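Local coordinates for amino acid ABC transporter, binding protein (Thermus thermophilus, PDB 3VV5) that binds the lysine analogue L-thialysine and probably serves as the solute-binding component of an amino acid ABC transporter, at residues F29-K33 / R72-K76; F61-L65 / P118-T122; V99-I105 / E215-A220; V113-N117 / L229-N233; I126-K130 / L178-D184. One frame throughout, in Å; residues are numbered along the deposited sequence.

Contact 1 of 5, residues F29-K33 / R72-K76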
# COMPACT_ATOMS: atom_id res chain seq x y z
N PHE A 29 -13.08 -13.30 15.07
CA PHE A 29 -13.65 -12.00 15.42
C PHE A 29 -14.22 -11.97 16.84
O PHE A 29 -14.05 -10.99 17.57
CB PHE A 29 -14.74 -11.58 14.42
CG PHE A 29 -15.41 -10.29 14.79
CD1 PHE A 29 -14.69 -9.10 14.77
CD2 PHE A 29 -16.74 -10.27 15.21
CE1 PHE A 29 -15.29 -7.89 15.16
CE2 PHE A 29 -17.36 -9.08 15.59
CZ PHE A 29 -16.62 -7.88 15.57
N GLU A 30 -14.95 -13.03 17.19
CA GLU A 30 -15.51 -13.20 18.52
C GLU A 30 -14.41 -13.14 19.63
O GLU A 30 -14.56 -12.44 20.65
CB GLU A 30 -16.37 -14.49 18.58
CG GLU A 30 -15.89 -15.72 17.70
CD GLU A 30 -16.72 -15.97 16.41
OE1 GLU A 30 -17.97 -16.01 16.48
OE2 GLU A 30 -16.14 -16.15 15.32
N GLU A 31 -13.29 -13.80 19.38
CA GLU A 31 -12.12 -13.74 20.26
C GLU A 31 -11.49 -12.35 20.36
O GLU A 31 -11.16 -11.90 21.46
CB GLU A 31 -11.08 -14.75 19.82
CG GLU A 31 -11.47 -16.18 20.15
CD GLU A 31 -11.12 -17.16 19.05
OE1 GLU A 31 -9.98 -17.09 18.53
OE2 GLU A 31 -12.00 -18.00 18.71
N ILE A 32 -11.33 -11.67 19.23
CA ILE A 32 -10.83 -10.29 19.21
C ILE A 32 -11.80 -9.40 19.98
O ILE A 32 -11.39 -8.65 20.85
CB ILE A 32 -10.60 -9.81 17.75
CG1 ILE A 32 -9.44 -10.60 17.12
CG2 ILE A 32 -10.32 -8.31 17.71
CD1 ILE A 32 -9.48 -10.79 15.61
N LYS A 33 -13.09 -9.54 19.70
CA LYS A 33 -14.15 -8.80 20.40
C LYS A 33 -14.01 -8.77 21.93
O LYS A 33 -13.98 -7.71 22.56
CB LYS A 33 -15.49 -9.44 20.04
CG LYS A 33 -16.62 -8.51 19.64
CD LYS A 33 -16.83 -7.33 20.58
CE LYS A 33 -16.26 -6.07 19.95
NZ LYS A 33 -17.08 -4.87 20.25
N ARG A 72 -15.99 1.16 14.33
CA ARG A 72 -17.30 0.61 13.96
C ARG A 72 -17.53 -0.80 14.53
O ARG A 72 -18.66 -1.15 14.87
CB ARG A 72 -17.49 0.61 12.44
CG ARG A 72 -18.90 0.13 11.95
CD ARG A 72 -20.07 0.85 12.66
NE ARG A 72 -21.35 0.51 12.05
CZ ARG A 72 -21.87 1.15 11.01
NH1 ARG A 72 -23.03 0.79 10.52
NH2 ARG A 72 -21.22 2.16 10.47
N LEU A 73 -16.46 -1.59 14.64
CA LEU A 73 -16.55 -2.95 15.21
C LEU A 73 -16.45 -3.00 16.73
O LEU A 73 -16.57 -4.08 17.32
CB LEU A 73 -15.48 -3.85 14.60
CG LEU A 73 -15.58 -4.11 13.11
CD1 LEU A 73 -14.26 -4.73 12.59
CD2 LEU A 73 -16.81 -4.98 12.78
N GLY A 74 -16.25 -1.84 17.36
CA GLY A 74 -16.14 -1.71 18.82
C GLY A 74 -14.82 -2.16 19.42
O GLY A 74 -14.77 -2.70 20.53
N LEU A 75 -13.73 -1.93 18.68
CA LEU A 75 -12.41 -2.45 19.05
C LEU A 75 -11.39 -1.34 19.20
O LEU A 75 -11.41 -0.38 18.46
CB LEU A 75 -11.90 -3.41 17.98
CG LEU A 75 -12.75 -4.66 17.73
CD1 LEU A 75 -12.36 -5.33 16.40
CD2 LEU A 75 -12.61 -5.60 18.92
N LYS A 76 -10.47 -1.51 20.14
CA LYS A 76 -9.36 -0.57 20.28
C LYS A 76 -8.28 -1.03 19.29
O LYS A 76 -7.86 -2.16 19.33
CB LYS A 76 -8.82 -0.60 21.71
CG LYS A 76 -9.85 -0.22 22.78
CD LYS A 76 -10.18 1.28 22.73
CE LYS A 76 -11.33 1.64 23.66
NZ LYS A 76 -12.64 1.06 23.17
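The ring of Phe29 is the one flat group in this contact, and two leucine methyls come at it on a slant. Leu73 CD2 lies 4.0 Å from Phe29 CZ. Leu75 CD1 lies 4.1 Å from Phe29 CE1. On Phe29, CG is anti to the backbone N (chi1 176°), and this places the ring next to these two residues. Ala231 of helix 226-242 also touches it. The leucines flank Gly74, which ends helix 61-72 in a Schellman motif. The positive phi of Gly74 suits a glycine, and the chain then runs into strand 76-81.

Ile32 adds to the apolar side of the contact. Its CG2 branch lies 3.7 Å from Leu75 CD2, and the two side chains meet at about a right angle. Ile38 of strand 37-42 also touches both Ile32 and Leu75.

Lys33 supplies the polar side. Its chain bends at several bonds, passes Leu75 CD2 with CE, and brings the ammonium group to the turn. There NZ donates to two successive carbonyls. A leucine here would remove the ammonium group and would probably leave the Leu73 and Gly74 carbonyls without this mate and the turn less firmly tied to helix 29-35. The two bonds differ in direction. Lys33 NZ lies in the carbonyl plane of Leu73, on a lone pair of Leu73 O, at 3.1 Å. Toward Gly74 O, 3.2 Å away, the same NZ sits above the carbonyl plane, 47° out of it.

Contact 2 of 5, residues F61-L65 / P118-T122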
# COMPACT_ATOMS: atom_id res chain seq x y z
N PHE A 61 -4.00 7.66 4.92
CA PHE A 61 -5.31 7.13 4.50
C PHE A 61 -5.67 5.78 5.11
O PHE A 61 -6.79 5.58 5.61
CB PHE A 61 -5.34 7.06 2.97
CG PHE A 61 -6.58 6.47 2.41
CD1 PHE A 61 -7.79 7.16 2.49
CD2 PHE A 61 -6.55 5.21 1.81
CE1 PHE A 61 -8.97 6.62 1.98
CE2 PHE A 61 -7.73 4.64 1.30
CZ PHE A 61 -8.94 5.35 1.38
N GLU A 62 -4.71 4.85 5.10
CA GLU A 62 -4.98 3.49 5.60
C GLU A 62 -5.10 3.40 7.11
O GLU A 62 -5.83 2.57 7.62
CB GLU A 62 -3.94 2.50 5.07
CG GLU A 62 -4.16 2.23 3.62
CD GLU A 62 -3.17 1.25 3.00
OE1 GLU A 62 -1.95 1.51 3.02
OE2 GLU A 62 -3.64 0.24 2.45
N VAL A 63 -4.39 4.28 7.80
CA VAL A 63 -4.47 4.35 9.26
C VAL A 63 -5.81 4.94 9.70
O VAL A 63 -6.48 4.38 10.60
CB VAL A 63 -3.26 5.12 9.83
CG1 VAL A 63 -3.37 5.30 11.35
CG2 VAL A 63 -1.91 4.38 9.47
N ASP A 64 -6.25 6.02 9.05
CA ASP A 64 -7.60 6.57 9.31
C ASP A 64 -8.70 5.54 9.03
O ASP A 64 -9.65 5.40 9.80
CB ASP A 64 -7.85 7.84 8.50
CG ASP A 64 -7.14 9.05 9.09
OD1 ASP A 64 -6.64 8.96 10.23
OD2 ASP A 64 -7.08 10.10 8.41
N LEU A 65 -8.56 4.82 7.92
CA LEU A 65 -9.53 3.78 7.57
C LEU A 65 -9.52 2.63 8.58
O LEU A 65 -10.58 2.19 9.07
CB LEU A 65 -9.27 3.21 6.15
CG LEU A 65 -10.32 3.09 5.04
CD1 LEU A 65 -10.05 1.86 4.14
CD2 LEU A 65 -11.80 3.12 5.45
N PRO A 118 -11.70 -4.80 -1.93
CA PRO A 118 -10.65 -3.77 -1.93
C PRO A 118 -11.07 -2.46 -1.25
O PRO A 118 -12.21 -2.05 -1.36
CB PRO A 118 -10.40 -3.54 -3.43
CG PRO A 118 -11.69 -3.94 -4.10
CD PRO A 118 -12.20 -5.10 -3.29
N HIS A 119 -10.14 -1.82 -0.54
CA HIS A 119 -10.43 -0.52 0.08
C HIS A 119 -9.96 0.66 -0.77
O HIS A 119 -10.24 1.81 -0.42
CB HIS A 119 -9.91 -0.43 1.52
CG HIS A 119 -8.42 -0.58 1.66
ND1 HIS A 119 -7.79 -1.81 1.61
CD2 HIS A 119 -7.45 0.34 1.89
CE1 HIS A 119 -6.50 -1.64 1.79
NE2 HIS A 119 -6.26 -0.35 1.98
N TYR A 120 -9.27 0.38 -1.88
CA TYR A 120 -9.02 1.39 -2.92
C TYR A 120 -8.49 0.78 -4.21
O TYR A 120 -8.14 -0.40 -4.27
CB TYR A 120 -8.12 2.56 -2.46
CG TYR A 120 -6.62 2.30 -2.26
CD1 TYR A 120 -5.71 2.53 -3.30
CD2 TYR A 120 -6.11 1.90 -1.02
CE1 TYR A 120 -4.35 2.34 -3.14
CE2 TYR A 120 -4.73 1.70 -0.83
CZ TYR A 120 -3.86 1.92 -1.91
OH TYR A 120 -2.50 1.74 -1.76
N CYS A 121 -8.50 1.60 -5.25
CA CYS A 121 -8.02 1.19 -6.56
C CYS A 121 -6.96 2.17 -7.01
O CYS A 121 -7.01 3.36 -6.67
CB CYS A 121 -9.16 1.11 -7.57
SG CYS A 121 -9.81 -0.58 -7.79
N THR A 122 -5.99 1.65 -7.76
CA THR A 122 -4.81 2.42 -8.06
C THR A 122 -4.05 1.78 -9.22
O THR A 122 -4.54 0.86 -9.88
CB THR A 122 -3.89 2.53 -6.79
OG1 THR A 122 -2.84 3.48 -7.01
CG2 THR A 122 -3.28 1.18 -6.41
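His119 and Glu62 carry this buried contact. His119 NE2 donates to Glu62 OE2 at 2.7 Å, and the N-H points at the oxygen with an angle of 162°. OE2 takes the bond on its anti lone pair, the one away from OE1, and lies in the plane of the imidazole. Carboxylate and ring are nearly coplanar. Extended beyond CG (chi2 -180°), the Glu62 chain carries OE2 to the ring edge.

Glu62 OE1 is held elsewhere, by Ser102 OG and Asn50 ND2. Both carboxylate oxygens therefore have partners, which should fix the rotation of the group. The side chain of Glu62 lies about 5 Å from the bound L-thialysine. Cutting this side chain back to an alanine is likely to leave His119 NE2 and Ser102 OG without their acceptor and open a gap beside the imidazole.

His119 and Tyr120 both face Val217 of strand 206-222 and form a classic beta bulge at the start of strand 120-129. Both side chains leave the backbone toward helix 61-72. Leu65 CD1 packs 3.5 Å from His119 CB, close to the root of the imidazole.

Tyr120 brings its CE2 edge to Glu62 OE2, at 3.8 Å. Its ring plane stands steeply to the carboxylate, 77° apart, and its hydroxyl is bonded to Ser102. Phe61 presents CE2, at the edge of its ring, 3.9 Å from Tyr120 CD2.

Contact 3 of 5, residues V99-I105 / E215-A220. With SLZ (L-thialysine), chain C.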
# COMPACT_ATOMS: atom_id res chain seq x y z
N VAL A 99 -3.87 -6.97 8.30
CA VAL A 99 -2.88 -6.07 7.74
C VAL A 99 -3.58 -5.10 6.79
O VAL A 99 -4.43 -5.50 5.97
CB VAL A 99 -1.78 -6.88 6.98
CG1 VAL A 99 -0.86 -5.95 6.15
CG2 VAL A 99 -0.95 -7.70 7.96
N ILE A 100 -3.23 -3.82 6.90
CA ILE A 100 -3.62 -2.80 5.91
C ILE A 100 -2.40 -1.99 5.58
O ILE A 100 -1.95 -1.16 6.38
CB ILE A 100 -4.84 -1.94 6.39
CG1 ILE A 100 -5.35 -1.00 5.27
CG2 ILE A 100 -4.56 -1.21 7.73
CD1 ILE A 100 -6.69 -0.34 5.65
N ALA A 101 -1.83 -2.27 4.40
CA ALA A 101 -0.53 -1.77 4.04
C ALA A 101 -0.37 -1.69 2.51
O ALA A 101 0.72 -1.92 1.97
CB ALA A 101 0.54 -2.65 4.66
N SER A 102 -1.46 -1.35 1.84
CA SER A 102 -1.49 -1.10 0.40
C SER A 102 -1.17 -2.33 -0.47
O SER A 102 -0.60 -2.18 -1.55
CB SER A 102 -0.56 0.08 0.05
OG SER A 102 -1.07 1.30 0.56
N HIS A 103 -1.55 -3.52 -0.02
CA HIS A 103 -1.31 -4.73 -0.83
C HIS A 103 -2.27 -4.80 -2.00
O HIS A 103 -3.49 -4.86 -1.81
CB HIS A 103 -1.46 -6.02 -0.02
CG HIS A 103 -0.39 -6.23 1.00
ND1 HIS A 103 0.75 -6.96 0.75
CD2 HIS A 103 -0.29 -5.80 2.28
CE1 HIS A 103 1.51 -6.98 1.84
NE2 HIS A 103 0.88 -6.30 2.78
N GLY A 104 -1.71 -4.81 -3.20
CA GLY A 104 -2.49 -5.13 -4.38
C GLY A 104 -2.86 -6.61 -4.34
O GLY A 104 -2.09 -7.42 -3.86
N ILE A 105 -4.06 -6.94 -4.80
CA ILE A 105 -4.47 -8.34 -4.89
C ILE A 105 -3.78 -8.93 -6.10
O ILE A 105 -3.86 -8.38 -7.19
CB ILE A 105 -5.99 -8.47 -5.05
CG1 ILE A 105 -6.70 -7.95 -3.79
CG2 ILE A 105 -6.40 -9.93 -5.33
CD1 ILE A 105 -8.22 -7.74 -3.97
N GLU A 215 -4.33 -1.99 -10.23
CA GLU A 215 -4.56 -2.98 -9.19
C GLU A 215 -5.64 -2.56 -8.20
O GLU A 215 -5.89 -1.37 -7.99
CB GLU A 215 -3.26 -3.35 -8.45
CG GLU A 215 -2.59 -2.22 -7.69
CD GLU A 215 -1.23 -2.65 -7.10
OE1 GLU A 215 -0.84 -3.81 -7.31
OE2 GLU A 215 -0.57 -1.83 -6.44
N ARG A 216 -6.28 -3.56 -7.63
CA ARG A 216 -7.21 -3.44 -6.51
C ARG A 216 -6.42 -3.74 -5.24
O ARG A 216 -5.73 -4.75 -5.16
CB ARG A 216 -8.37 -4.44 -6.69
CG ARG A 216 -9.24 -4.21 -7.93
CD ARG A 216 -10.35 -5.29 -8.08
NE ARG A 216 -9.82 -6.66 -8.09
CZ ARG A 216 -10.12 -7.61 -7.20
NH1 ARG A 216 -9.57 -8.82 -7.31
NH2 ARG A 216 -10.97 -7.38 -6.21
N VAL A 217 -6.50 -2.84 -4.26
CA VAL A 217 -5.71 -2.92 -3.03
C VAL A 217 -6.66 -3.26 -1.90
O VAL A 217 -7.75 -2.69 -1.82
CB VAL A 217 -4.98 -1.58 -2.72
CG1 VAL A 217 -4.33 -1.64 -1.34
CG2 VAL A 217 -3.92 -1.31 -3.79
N ALA A 218 -6.25 -4.19 -1.04
CA ALA A 218 -7.14 -4.74 -0.01
C ALA A 218 -6.42 -5.03 1.29
O ALA A 218 -5.18 -5.13 1.33
CB ALA A 218 -7.82 -6.02 -0.50
N MET A 219 -7.23 -5.20 2.34
CA MET A 219 -6.79 -5.63 3.66
C MET A 219 -6.66 -7.14 3.59
O MET A 219 -7.26 -7.76 2.72
CB MET A 219 -7.83 -5.29 4.73
CG MET A 219 -7.92 -3.82 5.09
SD MET A 219 -9.37 -3.52 6.11
CE MET A 219 -10.65 -3.47 4.85
N ALA A 220 -5.87 -7.71 4.48
CA ALA A 220 -5.63 -9.15 4.47
C ALA A 220 -5.77 -9.70 5.86
O ALA A 220 -5.46 -9.05 6.86
CB ALA A 220 -4.22 -9.49 3.90
N SLZ C . 0.98 -1.64 -4.01
CA SLZ C . 2.23 -2.22 -3.48
CB SLZ C . 2.33 -2.00 -1.95
SG SLZ C . 3.50 -0.77 -1.28
CD SLZ C . 3.07 -1.02 0.48
CE SLZ C . 3.91 -0.29 1.53
NZ SLZ C . 3.07 -0.07 2.72
C SLZ C . 2.09 -3.73 -3.70
O SLZ C . 3.12 -4.40 -3.80
OXT SLZ C . 0.92 -4.18 -3.77
O HOH W 1 -5.18 -6.13 -8.33
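Part of the L-thialysine site is built here, where strand 98-100 and the weakly bonded strand 102-104 pair antiparallel with strand 206-222. Val99 and Ala220 form a hydrogen-bonded pair: Val99 N donates to Ala220 O, and Ala220 N to Val99 O. The chain then turns a corner at Ala101. Beyond it, Ala218 N donates to His103 O, and Ile105 N to Arg216 O at 2.8 Å.

The corner turns several backbone groups to the ligand. Ala101 O accepts from NZ of L-thialysine, 3.1 Å away. Ser102 O accepts from the ligand's alpha-amino N at 3.0 Å. Gly104 N donates to the ligand OXT at 2.8 Å in a nearly straight bond, 170°. From the other segment, extended Glu215 brings OE2 to within 2.9 Å of the same ligand N. Gly104 has no side chain, and a CB there would clash with Glu215 OE1.

Away from the cleft, Ile100 CD1 lies beside Met219 CG at 3.7 Å. Ile105 CD1 covers one face of the Arg216 guanidinium.

Arg109, Thr151 and Tyr152 add further bonds to the ligand. The carboxylate of Glu215 and the carbonyl of Ser102 suit a charged alpha-amino group, while the N-H of Gly104 suits the ligand's carboxylate. Such a site would favour free amino acids.

Contact 4 of 5, residues V113-N117 / L229-N233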
# COMPACT_ATOMS: atom_id res chain seq x y z
N VAL A 113 -2.91 -15.47 1.64
CA VAL A 113 -3.76 -14.82 2.66
C VAL A 113 -5.18 -14.69 2.12
O VAL A 113 -5.42 -14.91 0.92
CB VAL A 113 -3.18 -13.41 3.08
CG1 VAL A 113 -1.79 -13.54 3.77
CG2 VAL A 113 -3.11 -12.46 1.90
N ASP A 114 -6.14 -14.36 2.99
CA ASP A 114 -7.49 -14.03 2.52
C ASP A 114 -7.65 -12.50 2.45
O ASP A 114 -7.48 -11.82 3.46
CB ASP A 114 -8.56 -14.62 3.44
CG ASP A 114 -8.82 -16.10 3.17
OD1 ASP A 114 -8.84 -16.51 1.99
OD2 ASP A 114 -9.00 -16.84 4.15
N PHE A 115 -7.95 -11.99 1.26
CA PHE A 115 -8.14 -10.54 1.06
C PHE A 115 -9.60 -10.17 1.27
O PHE A 115 -10.49 -10.93 0.88
CB PHE A 115 -7.78 -10.12 -0.36
CG PHE A 115 -6.29 -10.00 -0.62
CD1 PHE A 115 -5.69 -10.80 -1.58
CD2 PHE A 115 -5.51 -9.06 0.09
CE1 PHE A 115 -4.32 -10.70 -1.84
CE2 PHE A 115 -4.17 -8.95 -0.17
CZ PHE A 115 -3.57 -9.77 -1.13
N THR A 116 -9.83 -8.99 1.87
CA THR A 116 -11.15 -8.39 1.93
C THR A 116 -11.52 -7.87 0.52
O THR A 116 -10.67 -7.86 -0.40
CB THR A 116 -11.17 -7.19 2.92
OG1 THR A 116 -10.24 -6.19 2.44
CG2 THR A 116 -10.73 -7.65 4.30
N ASN A 117 -12.76 -7.45 0.35
CA ASN A 117 -13.08 -6.53 -0.75
C ASN A 117 -12.07 -5.34 -0.74
O ASN A 117 -11.64 -4.90 0.34
CB ASN A 117 -14.50 -6.00 -0.58
CG ASN A 117 -15.56 -7.06 -0.83
OD1 ASN A 117 -15.39 -7.94 -1.68
ND2 ASN A 117 -16.66 -6.99 -0.07
N LEU A 229 -12.45 -12.03 8.43
CA LEU A 229 -12.72 -11.60 7.05
C LEU A 229 -14.15 -11.01 6.88
O LEU A 229 -14.32 -9.90 6.33
CB LEU A 229 -12.48 -12.75 6.04
CG LEU A 229 -12.52 -12.39 4.54
CD1 LEU A 229 -11.38 -11.44 4.15
CD2 LEU A 229 -12.47 -13.64 3.70
N ASP A 230 -15.15 -11.76 7.35
CA ASP A 230 -16.54 -11.27 7.29
C ASP A 230 -16.69 -9.94 8.03
O ASP A 230 -17.26 -8.99 7.49
CB ASP A 230 -17.54 -12.31 7.81
CG ASP A 230 -19.01 -11.86 7.65
OD1 ASP A 230 -19.35 -11.18 6.66
OD2 ASP A 230 -19.84 -12.19 8.55
N ALA A 231 -16.16 -9.85 9.25
CA ALA A 231 -16.27 -8.61 10.04
C ALA A 231 -15.61 -7.41 9.37
O ALA A 231 -16.16 -6.32 9.36
CB ALA A 231 -15.72 -8.79 11.46
N LEU A 232 -14.42 -7.62 8.78
CA LEU A 232 -13.75 -6.51 8.12
C LEU A 232 -14.50 -6.09 6.87
O LEU A 232 -14.66 -4.89 6.60
CB LEU A 232 -12.26 -6.82 7.82
CG LEU A 232 -11.38 -7.08 9.05
CD1 LEU A 232 -9.99 -7.59 8.60
CD2 LEU A 232 -11.21 -5.81 9.87
N ASN A 233 -14.98 -7.06 6.10
CA ASN A 233 -15.79 -6.75 4.92
C ASN A 233 -17.05 -5.97 5.28
O ASN A 233 -17.44 -5.03 4.57
CB ASN A 233 -16.16 -8.05 4.17
CG ASN A 233 -15.07 -8.49 3.21
OD1 ASN A 233 -14.38 -7.66 2.61
ND2 ASN A 233 -14.92 -9.78 3.05
O HOH W 2 -13.37 -10.91 0.90
O HOH W 3 -16.80 -4.95 1.86
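Leu229, on the first turn of helix 226-242, pushes its CD1 methyl against the backbone of the strand. CD1 lies 3.4 Å from Phe115 O. Its CG is anti to the backbone N (chi1 -171°), which sends the two methyls out to straddle neighbouring residues: CD1 also meets Thr116 CG2 at 3.8 Å, while CD2 touches Asp114 CB. The carboxylate of Asp114 turns to other partners, taking a hydrogen bond from Gly224 N and forming salt bridges with Lys223 and Lys226 near the start of the helix.

Leu232, almost one turn on, offers its CB to the methyl of Thr116. Thr116 CG2 thus touches both leucines. Thr116 OG1 points elsewhere and is hydrogen-bonded to Asn117 O and to Met219 N.

The contact lays helix 226-242 across the end of strand 113-115 and the loop after it. Strand 113-115 pairs antiparallel with strand 206-222, which comes just before this helix in the chain. The helix therefore folds back on the neighbour of its own preceding strand.

Asn233 makes the polar link. Its OD1 accepts from Asn117 N at 2.8 Å, in the carbonyl plane and on a lone pair. Thr116 CB packs against the same oxygen. On the other branch of the amide, Asn233 ND2 donates to a water that in turn donates to Phe115 O. Both ends of the amide have partners, which should limit its rotation. A second water accepts from Asn117 ND2 and donates to Asn233 O, bridging the two at 2.8 Å each.

Contact 5 of 5, residues I126-K130 / L178-D184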
# COMPACT_ATOMS: atom_id res chain seq x y z
N ILE A 126 5.44 4.77 -14.06
CA ILE A 126 6.83 5.06 -14.32
C ILE A 126 7.04 6.49 -13.89
O ILE A 126 6.28 7.37 -14.27
CB ILE A 126 7.14 4.91 -15.83
CG1 ILE A 126 7.29 3.42 -16.17
CG2 ILE A 126 8.40 5.72 -16.23
CD1 ILE A 126 7.38 3.12 -17.64
N VAL A 127 8.04 6.73 -13.05
CA VAL A 127 8.46 8.10 -12.81
C VAL A 127 9.96 8.28 -13.01
O VAL A 127 10.78 7.48 -12.55
CB VAL A 127 7.83 8.76 -11.50
CG1 VAL A 127 7.09 7.75 -10.58
CG2 VAL A 127 8.76 9.70 -10.77
N SER A 128 10.30 9.32 -13.76
CA SER A 128 11.70 9.58 -14.10
C SER A 128 12.02 11.03 -13.86
O SER A 128 11.16 11.82 -13.46
CB SER A 128 11.97 9.23 -15.58
OG SER A 128 11.54 7.91 -15.90
N ARG A 129 13.27 11.40 -14.12
CA ARG A 129 13.62 12.81 -14.14
C ARG A 129 13.05 13.35 -15.45
O ARG A 129 12.77 12.58 -16.37
CB ARG A 129 15.15 13.01 -14.02
CG ARG A 129 15.72 12.52 -12.68
CD ARG A 129 17.24 12.74 -12.54
NE ARG A 129 18.01 11.96 -13.52
CZ ARG A 129 18.21 10.64 -13.44
NH1 ARG A 129 17.72 9.93 -12.43
NH2 ARG A 129 18.92 10.03 -14.38
N LYS A 130 12.83 14.66 -15.54
CA LYS A 130 12.36 15.24 -16.80
C LYS A 130 13.31 14.89 -17.95
O LYS A 130 14.53 14.96 -17.79
CB LYS A 130 12.14 16.74 -16.63
CG LYS A 130 10.70 17.04 -16.26
CD LYS A 130 10.55 18.32 -15.49
CE LYS A 130 9.10 18.72 -15.45
NZ LYS A 130 8.22 17.65 -14.88
N LEU A 178 16.56 8.04 -7.49
CA LEU A 178 16.12 8.70 -8.73
C LEU A 178 16.55 10.17 -8.74
O LEU A 178 17.06 10.67 -9.75
CB LEU A 178 14.60 8.57 -8.92
CG LEU A 178 13.96 9.33 -10.08
CD1 LEU A 178 14.38 8.71 -11.42
CD2 LEU A 178 12.44 9.39 -9.92
N LEU A 179 16.38 10.85 -7.62
CA LEU A 179 16.75 12.26 -7.52
C LEU A 179 18.27 12.40 -7.61
O LEU A 179 18.78 13.38 -8.15
CB LEU A 179 16.19 12.87 -6.22
CG LEU A 179 14.68 13.09 -6.08
CD1 LEU A 179 14.30 13.46 -4.63
CD2 LEU A 179 14.18 14.15 -7.04
N ALA A 180 18.97 11.40 -7.11
CA ALA A 180 20.42 11.37 -7.08
C ALA A 180 21.02 11.01 -8.44
O ALA A 180 22.20 11.25 -8.68
CB ALA A 180 20.89 10.41 -6.02
N GLY A 181 20.20 10.44 -9.32
CA GLY A 181 20.64 10.04 -10.65
C GLY A 181 21.28 8.66 -10.66
O GLY A 181 21.94 8.29 -11.63
N ARG A 182 21.07 7.90 -9.58
CA ARG A 182 21.63 6.55 -9.49
C ARG A 182 20.71 5.48 -10.09
O ARG A 182 21.12 4.34 -10.34
CB ARG A 182 22.05 6.23 -8.05
CG ARG A 182 22.66 7.45 -7.33
CD ARG A 182 24.01 7.16 -6.69
NE ARG A 182 23.90 6.36 -5.47
CZ ARG A 182 23.85 6.85 -4.24
NH1 ARG A 182 23.90 8.17 -4.02
NH2 ARG A 182 23.76 6.02 -3.21
N ILE A 183 19.46 5.87 -10.35
CA ILE A 183 18.59 5.04 -11.19
C ILE A 183 17.93 5.97 -12.20
O ILE A 183 17.85 7.18 -11.99
CB ILE A 183 17.52 4.30 -10.36
CG1 ILE A 183 16.61 5.29 -9.62
CG2 ILE A 183 18.16 3.32 -9.35
CD1 ILE A 183 15.46 4.62 -8.90
N ASP A 184 17.47 5.39 -13.30
CA ASP A 184 16.81 6.16 -14.36
C ASP A 184 15.32 6.36 -14.11
O ASP A 184 14.72 7.33 -14.57
CB ASP A 184 16.96 5.44 -15.69
CG ASP A 184 18.38 5.48 -16.23
OD1 ASP A 184 18.85 6.59 -16.56
OD2 ASP A 184 19.00 4.41 -16.33
O HOH W 4 15.46 9.83 -15.22
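Residues 126-129 of strand 120-129 run past the end of helix 171-180 and the turn after it, coming closest at Ser128 and Asp184, whose CA atoms are 6.2 Å apart. A water joins the two backbones, accepting from Arg129 N and donating to Asp184 O.

Arg129 has the largest share of the contact. Its chain bends at chi3 (-64°), which folds the guanidinium back over the turn. NH1 donates twice. Ile183 O, 2.8 Å from Arg129 NH1, lies in the guanidinium plane. Leu178 O, 2.9 Å from the same NH1, is tilted 20° from that plane and is approached on a lone pair. Leu178 O also accepts from Gly181 N. Gly181 CA packs over one face of the guanidinium, and the bridging water sits over the opposite face. Asp184 OD1 is 4.1 Å from Arg129 NH2, opposite charges that may attract weakly, though beyond a salt bridge. Asp184 OD2 instead accepts from Val143 N. The positive charge stands where helix carbonyls end, and would probably be favoured by the helix dipole.

Leu178 fills the apolar side. Its CD2 meets Val127 CG2 at 3.8 Å, at about a right angle, and CD1 rests near Ser128 CA. Trp186 and Leu206 touch it from the neighbouring strands.

Gly181, with positive phi, closes helix 171-180 in a Schellman motif. Strand 164-168, this helix and strand 185-189 form a beta-alpha-beta crossover that skips over strand 143-147, and strand 120-129 continues the sheet antiparallel to strand 185-189.

Contacts 2 and 3 lie near the centre of the chain, with centres about 8 Å apart, and meet through Ser102 beside the ligand. Contact 4 adjoins contact 3 along strands 113-115 and 206-222, and contact 1 touches contact 4 through helix 226-242. Contact 5 lies about 45 Å from contact 1, centre to centre. Contact 1 closes before contacts 3, 4 and 5 open. The segments of contacts 2, 3 and 4 alternate, and contact 5 is nested inside contacts 3 and 4. Strand 120-129 leads from the centre to contact 5 and strand 206-222 returns, two crossings between lobes. This is consistent with the two-lobed solute-binding fold, contact 5 in the second lobe, the ligand between.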